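Local atomic coordinates of mannonate dehydratase (Streptococcus suis, PDB entry 3BDK), a protein that catalyses the dehydration of D-mannonate to 2-dehydro-3-deoxy-D-gluconate, probably with ferrous iron or manganese as its cofactor. Residues L36-T50 against M72-E84. Residues are numbered along the deposited sequence; the frame is centred on the assembly and turned at random.
Sequences LEEIKAIPGMQGIVT and MVEEAGLEITVIE
Leu78 follows the Schellman motif at Gly77 and pushes its side chain between helix 36-40 and the loop that leads from it into strand 47-50. CG stands anti to the carbonyl carbon (chi1 -69°), and chi2 near 180° sends the two methyls to different partners: CD1 touches Ile39 CG2 at 3.8 Å, the two side chains crossing at about a right angle, while CD2 faces the carbonyl oxygens of Met45 and Gln46 and the aliphatic stem of Lys40. Lys40, bent at chi2, passes alongside the turn with CG 3.7 Å from Ala76 O. Nearer the strands, Val73 serves two neighbours with separate methyls. CG1 meets Ile48 CG2 tip to tip at 3.6 Å, and CG2 touches Leu36 CD2, where the side chains again cross steeply. Such packing of helix 63-74 over strands 47-50 and 79-84 is that of a beta-alpha-beta unit, here one of those that build the xylose isomerase-like TIM barrel. The parallel strands are joined by a short, nearly straight bond from Ile48 N to Glu79 O (2.6 Å) and a weak one from Thr81 N to Ile48 O. On the helix-facing side Ile80 CD1 touches both Ile48 CG2 and Thr50 CG2, whereas Thr50 OG1 turns to Trp27 O. Farther along, Glu84 N approaches Thr50 O from above the carbonyl plane at 3.1 Å. Val49 CG1 abuts Glu84 CB, beside a carboxylate salt-bridged to Arg328 that reaches the pocket holding D-mannose and manganese.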
loop_
_atom_site.group_PDB
_atom_site.type_symbol
_atom_site.label_atom_id
_atom_site.label_comp_id
_atom_site.label_asym_id
_atom_site.label_seq_id
_atom_site.Cartn_x
_atom_site.Cartn_y
_atom_site.Cartn_z
ATOM N N LEU A 36 -1.420 -13.267 12.929
ATOM C CA LEU A 36 -2.602 -12.419 12.933
ATOM C C LEU A 36 -2.308 -11.051 13.567
ATOM O O LEU A 36 -2.971 -10.047 13.245
ATOM C CB LEU A 36 -3.737 -13.147 13.653
ATOM C CG LEU A 36 -3.663 -14.671 13.456
ATOM C CD1 LEU A 36 -2.808 -15.359 14.544
ATOM C CD2 LEU A 36 -5.045 -15.283 13.399
ATOM N N GLU A 37 -1.311 -11.025 14.463
ATOM C CA GLU A 37 -0.792 -9.770 15.022
ATOM C C GLU A 37 -0.414 -8.902 13.833
ATOM O O GLU A 37 -0.928 -7.790 13.659
ATOM N N GLU A 38 0.440 -9.471 12.987
ATOM C CA GLU A 38 0.932 -8.846 11.770
ATOM C C GLU A 38 -0.190 -8.511 10.802
ATOM O O GLU A 38 -0.193 -7.435 10.202
ATOM C CB GLU A 38 1.960 -9.753 11.102
ATOM C CG GLU A 38 3.133 -10.077 11.993
ATOM C CD GLU A 38 4.142 -11.003 11.341
ATOM O OE1 GLU A 38 3.891 -11.518 10.229
ATOM O OE2 GLU A 38 5.203 -11.228 11.958
ATOM N N ILE A 39 -1.154 -9.419 10.670
ATOM C CA ILE A 39 -2.262 -9.229 9.722
ATOM C C ILE A 39 -3.233 -8.164 10.196
ATOM O O ILE A 39 -3.709 -7.364 9.390
ATOM C CB ILE A 39 -2.987 -10.570 9.368
ATOM C CG1 ILE A 39 -2.033 -11.495 8.600
ATOM C CG2 ILE A 39 -4.253 -10.312 8.549
ATOM C CD1 ILE A 39 -2.575 -12.896 8.319
ATOM N N LYS A 40 -3.518 -8.161 11.500
ATOM C CA LYS A 40 -4.345 -7.115 12.131
ATOM C C LYS A 40 -3.681 -5.732 12.018
ATOM O O LYS A 40 -4.368 -4.706 11.950
ATOM C CB LYS A 40 -4.638 -7.492 13.607
ATOM C CG LYS A 40 -5.307 -6.416 14.510
ATOM C CD LYS A 40 -6.620 -5.864 13.922
ATOM C CE LYS A 40 -7.521 -5.206 14.977
ATOM N NZ LYS A 40 -8.592 -4.371 14.322
ATOM N N ALA A 41 -2.350 -5.721 11.981
ATOM C CA ALA A 41 -1.569 -4.484 11.917
ATOM C C ALA A 41 -1.717 -3.659 10.630
ATOM O O ALA A 41 -1.447 -2.466 10.638
ATOM C CB ALA A 41 -0.104 -4.782 12.189
ATOM N N ILE A 42 -2.125 -4.296 9.529
ATOM C CA ILE A 42 -2.346 -3.622 8.242
ATOM C C ILE A 42 -3.552 -2.717 8.370
ATOM O O ILE A 42 -4.600 -3.167 8.829
ATOM C CB ILE A 42 -2.628 -4.648 7.110
ATOM C CG1 ILE A 42 -1.399 -5.516 6.843
ATOM C CG2 ILE A 42 -3.098 -3.956 5.833
ATOM C CD1 ILE A 42 -1.727 -6.866 6.217
ATOM N N PRO A 43 -3.421 -1.441 7.972
ATOM C CA PRO A 43 -4.542 -0.511 8.062
ATOM C C PRO A 43 -5.743 -1.084 7.340
ATOM O O PRO A 43 -5.572 -1.802 6.354
ATOM C CB PRO A 43 -4.048 0.717 7.298
ATOM C CG PRO A 43 -2.591 0.648 7.356
ATOM C CD PRO A 43 -2.219 -0.800 7.408
ATOM N N GLY A 44 -6.935 -0.785 7.852
ATOM C CA GLY A 44 -8.205 -1.156 7.216
ATOM C C GLY A 44 -8.518 -2.640 7.050
ATOM O O GLY A 44 -9.603 -3.005 6.587
ATOM N N MET A 45 -7.569 -3.487 7.424
ATOM C CA MET A 45 -7.696 -4.924 7.241
ATOM C C MET A 45 -8.703 -5.476 8.219
ATOM O O MET A 45 -8.564 -5.277 9.432
ATOM C CB MET A 45 -6.347 -5.600 7.464
ATOM C CG MET A 45 -6.352 -7.098 7.214
ATOM S SD MET A 45 -6.904 -7.526 5.559
ATOM C CE MET A 45 -5.494 -7.025 4.568
ATOM N N GLN A 46 -9.708 -6.174 7.690
ATOM C CA GLN A 46 -10.815 -6.703 8.499
ATOM C C GLN A 46 -10.890 -8.229 8.463
ATOM O O GLN A 46 -10.751 -8.900 9.498
ATOM C CB GLN A 46 -12.157 -6.136 8.029
ATOM C CG GLN A 46 -12.222 -4.631 7.864
ATOM C CD GLN A 46 -13.646 -4.126 7.882
ATOM O OE1 GLN A 46 -14.450 -4.565 8.702
ATOM N NE2 GLN A 46 -13.967 -3.201 6.994
ATOM N N GLY A 47 -11.123 -8.759 7.263
ATOM C CA GLY A 47 -11.396 -10.167 7.067
ATOM C C GLY A 47 -10.141 -10.999 7.052
ATOM O O GLY A 47 -9.098 -10.571 6.561
ATOM N N ILE A 48 -10.235 -12.193 7.607
ATOM C CA ILE A 48 -9.200 -13.160 7.410
ATOM C C ILE A 48 -9.780 -14.189 6.418
ATOM O O ILE A 48 -10.988 -14.177 6.149
ATOM C CB ILE A 48 -8.709 -13.733 8.771
ATOM C CG1 ILE A 48 -7.245 -14.168 8.692
ATOM C CG2 ILE A 48 -9.592 -14.867 9.252
ATOM C CD1 ILE A 48 -6.532 -14.142 10.033
ATOM N N VAL A 49 -8.921 -15.032 5.848
ATOM C CA VAL A 49 -9.294 -16.001 4.826
ATOM C C VAL A 49 -8.426 -17.238 5.048
ATOM O O VAL A 49 -7.202 -17.184 4.931
ATOM C CB VAL A 49 -9.064 -15.442 3.397
ATOM C CG1 VAL A 49 -8.991 -16.564 2.373
ATOM C CG2 VAL A 49 -10.141 -14.454 3.015
ATOM N N THR A 50 -9.055 -18.353 5.388
ATOM C CA THR A 50 -8.306 -19.550 5.751
ATOM C C THR A 50 -9.119 -20.825 5.520
ATOM O O THR A 50 -10.271 -20.775 5.090
ATOM C CB THR A 50 -7.825 -19.484 7.231
ATOM O OG1 THR A 50 -7.021 -20.639 7.543
ATOM C CG2 THR A 50 -9.010 -19.394 8.181
ATOM N N MET A 72 -9.389 -18.793 17.292
ATOM C CA MET A 72 -8.015 -18.309 17.223
ATOM C C MET A 72 -7.942 -16.941 16.555
ATOM O O MET A 72 -7.022 -16.170 16.822
ATOM C CB MET A 72 -7.121 -19.312 16.495
ATOM C CG MET A 72 -5.705 -19.385 17.060
ATOM S SD MET A 72 -4.645 -20.665 16.338
ATOM C CE MET A 72 -5.427 -22.164 16.946
ATOM N N VAL A 73 -8.930 -16.639 15.716
ATOM C CA VAL A 73 -8.963 -15.402 14.943
ATOM C C VAL A 73 -9.825 -14.332 15.595
ATOM O O VAL A 73 -9.466 -13.161 15.575
ATOM C CB VAL A 73 -9.426 -15.663 13.482
ATOM C CG1 VAL A 73 -9.788 -14.376 12.763
ATOM C CG2 VAL A 73 -8.354 -16.421 12.713
ATOM N N GLU A 74 -10.959 -14.725 16.171
ATOM C CA GLU A 74 -11.877 -13.754 16.784
ATOM C C GLU A 74 -11.222 -13.009 17.954
ATOM O O GLU A 74 -11.494 -11.827 18.185
ATOM C CB GLU A 74 -13.182 -14.431 17.226
ATOM C CG GLU A 74 -14.342 -13.457 17.513
ATOM C CD GLU A 74 -15.070 -13.002 16.255
ATOM O OE1 GLU A 74 -15.817 -13.821 15.676
ATOM O OE2 GLU A 74 -14.911 -11.825 15.860
ATOM N N GLU A 75 -10.342 -13.709 18.671
ATOM C CA GLU A 75 -9.584 -13.119 19.779
ATOM C C GLU A 75 -8.569 -12.071 19.303
ATOM O O GLU A 75 -8.210 -11.158 20.053
ATOM C CB GLU A 75 -8.869 -14.206 20.591
ATOM C CG GLU A 75 -7.878 -15.054 19.787
ATOM C CD GLU A 75 -6.880 -15.813 20.660
ATOM O OE1 GLU A 75 -6.335 -15.211 21.612
ATOM O OE2 GLU A 75 -6.627 -17.013 20.383
ATOM N N ALA A 76 -8.124 -12.210 18.058
ATOM C CA ALA A 76 -7.112 -11.329 17.486
ATOM C C ALA A 76 -7.687 -10.020 16.928
ATOM O O ALA A 76 -6.953 -9.191 16.388
ATOM C CB ALA A 76 -6.291 -12.076 16.430
ATOM N N GLY A 77 -8.994 -9.828 17.086
ATOM C CA GLY A 77 -9.657 -8.604 16.639
ATOM C C GLY A 77 -10.130 -8.682 15.194
ATOM O O GLY A 77 -10.693 -7.714 14.651
ATOM N N LEU A 78 -9.907 -9.843 14.582
ATOM C CA LEU A 78 -10.284 -10.101 13.197
ATOM C C LEU A 78 -11.359 -11.178 13.074
ATOM O O LEU A 78 -11.727 -11.826 14.064
ATOM C CB LEU A 78 -9.051 -10.490 12.366
ATOM C CG LEU A 78 -7.982 -9.430 12.077
ATOM C CD1 LEU A 78 -6.944 -10.027 11.154
ATOM C CD2 LEU A 78 -8.569 -8.147 11.492
ATOM N N GLU A 79 -11.804 -11.384 11.833
ATOM C CA GLU A 79 -13.017 -12.129 11.506
ATOM C C GLU A 79 -12.842 -12.962 10.224
ATOM O O GLU A 79 -12.202 -12.508 9.268
ATOM C CB GLU A 79 -14.164 -11.120 11.327
ATOM C CG GLU A 79 -15.294 -11.569 10.423
ATOM C CD GLU A 79 -16.382 -10.522 10.271
ATOM O OE1 GLU A 79 -17.525 -10.795 10.707
ATOM O OE2 GLU A 79 -16.104 -9.431 9.719
ATOM N N ILE A 80 -13.422 -14.165 10.193
ATOM C CA ILE A 80 -13.505 -14.938 8.942
ATOM C C ILE A 80 -14.623 -14.432 8.031
ATOM O O ILE A 80 -15.788 -14.419 8.418
ATOM C CB ILE A 80 -13.759 -16.413 9.184
ATOM C CG1 ILE A 80 -12.941 -16.916 10.384
ATOM C CG2 ILE A 80 -13.481 -17.179 7.898
ATOM C CD1 ILE A 80 -11.742 -17.806 10.038
ATOM N N THR A 81 -14.259 -14.030 6.818
ATOM C CA THR A 81 -15.212 -13.481 5.856
ATOM C C THR A 81 -15.486 -14.464 4.706
ATOM O O THR A 81 -16.502 -14.347 4.008
ATOM C CB THR A 81 -14.698 -12.134 5.290
ATOM O OG1 THR A 81 -15.630 -11.597 4.338
ATOM C CG2 THR A 81 -13.333 -12.310 4.628
ATOM N N VAL A 82 -14.562 -15.419 4.533
ATOM C CA VAL A 82 -14.503 -16.342 3.399
ATOM C C VAL A 82 -13.571 -17.480 3.768
ATOM O O VAL A 82 -12.589 -17.273 4.472
ATOM C CB VAL A 82 -13.884 -15.673 2.139
ATOM C CG1 VAL A 82 -13.673 -16.700 1.023
ATOM C CG2 VAL A 82 -14.726 -14.496 1.640
ATOM N N ILE A 83 -13.865 -18.680 3.287
ATOM C CA ILE A 83 -12.953 -19.803 3.466
ATOM C C ILE A 83 -12.265 -20.114 2.149
ATOM O O ILE A 83 -12.926 -20.366 1.144
ATOM C CB ILE A 83 -13.680 -21.046 4.032
ATOM C CG1 ILE A 83 -13.955 -20.827 5.524
ATOM C CG2 ILE A 83 -12.863 -22.335 3.803
ATOM C CD1 ILE A 83 -14.589 -21.984 6.220
ATOM N N GLU A 84 -10.939 -20.063 2.139
ATOM C CA GLU A 84 -10.236 -20.322 0.908
ATOM C C GLU A 84 -9.995 -21.790 0.805
ATOM O O GLU A 84 -8.959 -22.325 1.229
ATOM C CB GLU A 84 -8.933 -19.564 0.760
ATOM C CG GLU A 84 -8.391 -19.671 -0.661
ATOM C CD GLU A 84 -8.753 -18.487 -1.548
ATOM O OE1 GLU A 84 -9.435 -17.551 -1.082
ATOM O OE2 GLU A 84 -8.321 -18.475 -2.719
#